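Local structure of phenol hydroxylase component phN (Pseudomonas stutzeri, 3U52) at residues 168-173 with 340-345. The protein probably hydroxylates phenol at a carboxylate-bridged diiron centre, as the oxygenase subunit of a bacterial multicomponent monooxygenase. Numbering follows the deposited sequence.
Sequences RVWYLS and YQYCQA. With XE (xenon), chain R.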
loop_
_atom_site.group_PDB
_atom_site.type_symbol
_atom_site.label_atom_id
_atom_site.label_comp_id
_atom_site.label_asym_id
_atom_site.label_seq_id
_atom_site.Cartn_x
_atom_site.Cartn_y
_atom_site.Cartn_z
ATOM N N ARG A 168 6.942 28.270 -20.916
ATOM C CA ARG A 168 7.775 28.726 -22.037
ATOM C C ARG A 168 7.465 28.058 -23.349
ATOM O O ARG A 168 7.353 28.743 -24.366
ATOM C CB ARG A 168 9.273 28.564 -21.727
ATOM C CG ARG A 168 9.719 29.401 -20.529
ATOM C CD ARG A 168 11.138 29.116 -20.077
ATOM N NE ARG A 168 11.508 29.978 -18.938
ATOM C CZ ARG A 168 11.001 29.889 -17.697
ATOM N NH1 ARG A 168 10.096 28.967 -17.358
ATOM N NH2 ARG A 168 11.403 30.751 -16.772
ATOM N N VAL A 169 7.371 26.738 -23.338
ATOM C CA VAL A 169 7.270 25.945 -24.562
ATOM C C VAL A 169 6.025 26.228 -25.379
ATOM O O VAL A 169 4.921 26.301 -24.853
ATOM C CB VAL A 169 7.371 24.410 -24.280
ATOM C CG1 VAL A 169 7.166 23.621 -25.544
ATOM C CG2 VAL A 169 8.733 24.047 -23.684
ATOM N N TRP A 170 6.219 26.325 -26.693
ATOM C CA TRP A 170 5.169 26.738 -27.603
ATOM C C TRP A 170 3.836 26.038 -27.346
ATOM O O TRP A 170 2.847 26.708 -27.058
ATOM C CB TRP A 170 5.649 26.679 -29.094
ATOM C CG TRP A 170 5.905 25.277 -29.611
ATOM C CD1 TRP A 170 7.048 24.516 -29.440
ATOM C CD2 TRP A 170 4.991 24.472 -30.386
ATOM N NE1 TRP A 170 6.879 23.263 -30.028
ATOM C CE2 TRP A 170 5.630 23.209 -30.619
ATOM C CE3 TRP A 170 3.675 24.667 -30.868
ATOM C CZ2 TRP A 170 4.991 22.161 -31.346
ATOM C CZ3 TRP A 170 3.045 23.610 -31.610
ATOM C CH2 TRP A 170 3.711 22.395 -31.853
ATOM N N TYR A 171 3.795 24.706 -27.385
ATOM C CA TYR A 171 2.502 23.991 -27.361
ATOM C C TYR A 171 1.836 23.975 -25.947
ATOM O O TYR A 171 0.635 23.814 -25.794
ATOM C CB TYR A 171 2.706 22.568 -27.936
ATOM C CG TYR A 171 3.342 21.585 -26.951
ATOM C CD1 TYR A 171 2.523 20.851 -26.091
ATOM C CD2 TYR A 171 4.717 21.397 -26.878
ATOM C CE1 TYR A 171 3.038 19.985 -25.183
ATOM C CE2 TYR A 171 5.266 20.511 -25.953
ATOM C CZ TYR A 171 4.386 19.805 -25.098
ATOM O OH TYR A 171 4.775 18.914 -24.118
ATOM N N LEU A 172 2.652 24.130 -24.910
ATOM C CA LEU A 172 2.157 24.260 -23.527
ATOM C C LEU A 172 1.517 25.615 -23.221
ATOM O O LEU A 172 0.848 25.758 -22.191
ATOM C CB LEU A 172 3.315 23.986 -22.526
ATOM C CG LEU A 172 3.873 22.559 -22.720
ATOM C CD1 LEU A 172 5.143 22.329 -21.901
ATOM C CD2 LEU A 172 2.781 21.560 -22.300
ATOM N N SER A 173 1.683 26.608 -24.094
ATOM C CA SER A 173 0.855 27.820 -23.942
ATOM C C SER A 173 -0.667 27.580 -24.139
ATOM O O SER A 173 -1.470 28.397 -23.691
ATOM C CB SER A 173 1.338 28.969 -24.839
ATOM O OG SER A 173 0.785 28.805 -26.179
ATOM N N TYR A 340 4.231 15.818 -35.247
ATOM C CA TYR A 340 5.281 15.079 -35.999
ATOM C C TYR A 340 6.325 16.046 -36.650
ATOM O O TYR A 340 7.534 15.872 -36.482
ATOM C CB TYR A 340 4.609 14.179 -37.066
ATOM C CG TYR A 340 5.539 13.331 -37.868
ATOM C CD1 TYR A 340 6.161 13.837 -39.012
ATOM C CD2 TYR A 340 5.821 12.045 -37.481
ATOM C CE1 TYR A 340 7.049 13.062 -39.766
ATOM C CE2 TYR A 340 6.692 11.239 -38.252
ATOM C CZ TYR A 340 7.309 11.770 -39.367
ATOM O OH TYR A 340 8.157 10.968 -40.074
ATOM N N GLN A 341 5.854 17.065 -37.383
ATOM C CA GLN A 341 6.758 17.963 -38.132
ATOM C C GLN A 341 7.433 18.991 -37.262
ATOM O O GLN A 341 8.438 19.588 -37.651
ATOM C CB GLN A 341 5.992 18.645 -39.270
ATOM C CG GLN A 341 4.982 19.701 -38.811
ATOM C CD GLN A 341 4.025 20.063 -39.910
ATOM O OE1 GLN A 341 3.126 19.290 -40.253
ATOM N NE2 GLN A 341 4.235 21.213 -40.509
ATOM N N TYR A 342 6.908 19.213 -36.079
ATOM C CA TYR A 342 7.473 20.186 -35.162
ATOM C C TYR A 342 8.144 19.557 -33.914
ATOM O O TYR A 342 8.573 20.275 -32.984
ATOM C CB TYR A 342 6.385 21.168 -34.770
ATOM C CG TYR A 342 6.052 22.214 -35.840
ATOM C CD1 TYR A 342 4.736 22.574 -36.071
ATOM C CD2 TYR A 342 7.061 22.884 -36.537
ATOM C CE1 TYR A 342 4.399 23.535 -36.998
ATOM C CE2 TYR A 342 6.736 23.873 -37.515
ATOM C CZ TYR A 342 5.406 24.193 -37.704
ATOM O OH TYR A 342 5.006 25.170 -38.555
ATOM N N CYS A 343 8.289 18.230 -33.880
ATOM C CA CYS A 343 8.866 17.627 -32.653
ATOM C C CYS A 343 10.355 17.802 -32.450
ATOM O O CYS A 343 10.880 17.323 -31.442
ATOM C CB CYS A 343 8.505 16.139 -32.431
ATOM S SG CYS A 343 9.320 15.041 -33.553
ATOM N N GLN A 344 11.039 18.481 -33.358
ATOM C CA GLN A 344 12.399 18.988 -33.057
ATOM C C GLN A 344 12.328 20.025 -31.902
ATOM O O GLN A 344 13.345 20.363 -31.270
ATOM C CB GLN A 344 13.134 19.544 -34.318
ATOM C CG GLN A 344 12.761 20.973 -34.798
ATOM C CD GLN A 344 11.576 20.969 -35.740
ATOM O OE1 GLN A 344 11.471 21.799 -36.645
ATOM N NE2 GLN A 344 10.711 20.019 -35.568
ATOM N N ALA A 345 11.120 20.524 -31.641
ATOM C CA ALA A 345 10.930 21.591 -30.673
ATOM C C ALA A 345 9.933 21.255 -29.570
ATOM O O ALA A 345 9.310 22.158 -29.023
ATOM C CB ALA A 345 10.485 22.849 -31.369
HETATM XE XE XE R . 6.814 25.213 -33.489
#
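Trp170 and Tyr342 line a buried xenon-binding pocket, with Pro396 as its third residue. The xenon lies over the centre of the Trp170 ring, 3.7 Å from Trp170 CD2. It also covers one face of the Tyr342 ring, off toward the rim, at 3.8 Å from Tyr342 CD2. The two rings meet edge to face, the edge of Tyr342 turned toward the face of Trp170. Their planes stand at 71°, and the noble gas sits in the angle between them. Tyr342 CB packs 3.8 Å from Trp170 CZ2.

Segment 168-173 links helices 162-166 and 173-184 in the mostly helical hydroxylase chain, within the methane/phenol/alkene hydroxylase family region. Segment 340-345 lies on helix 331-342. The two segments are joined by one hydrogen bond, from Trp170 NE1 to Ala345 O at 2.9 Å. It is bent, with an N-H...O angle of 135°. The oxygen lies in the indole plane, but the indole nitrogen stands above the carbonyl plane. Ala345 CB is 3.9 Å from the same NE1.

With Trp170 CG between its backbone N and carbonyl carbon (chi1 68°), the indole reaches toward segment 340-345 and brings NE1 to Ala345 O. Tyr171 CB lies over the ring face opposite the xenon, off toward the rim. A leucine at Trp170 would probably leave Ala345 O without its indole donor and strip the xenon of the flat wall beside it. Tyr342 OH is hydrogen-bonded to Thr394 O, so the polar end of this side chain is satisfied outside the two segments.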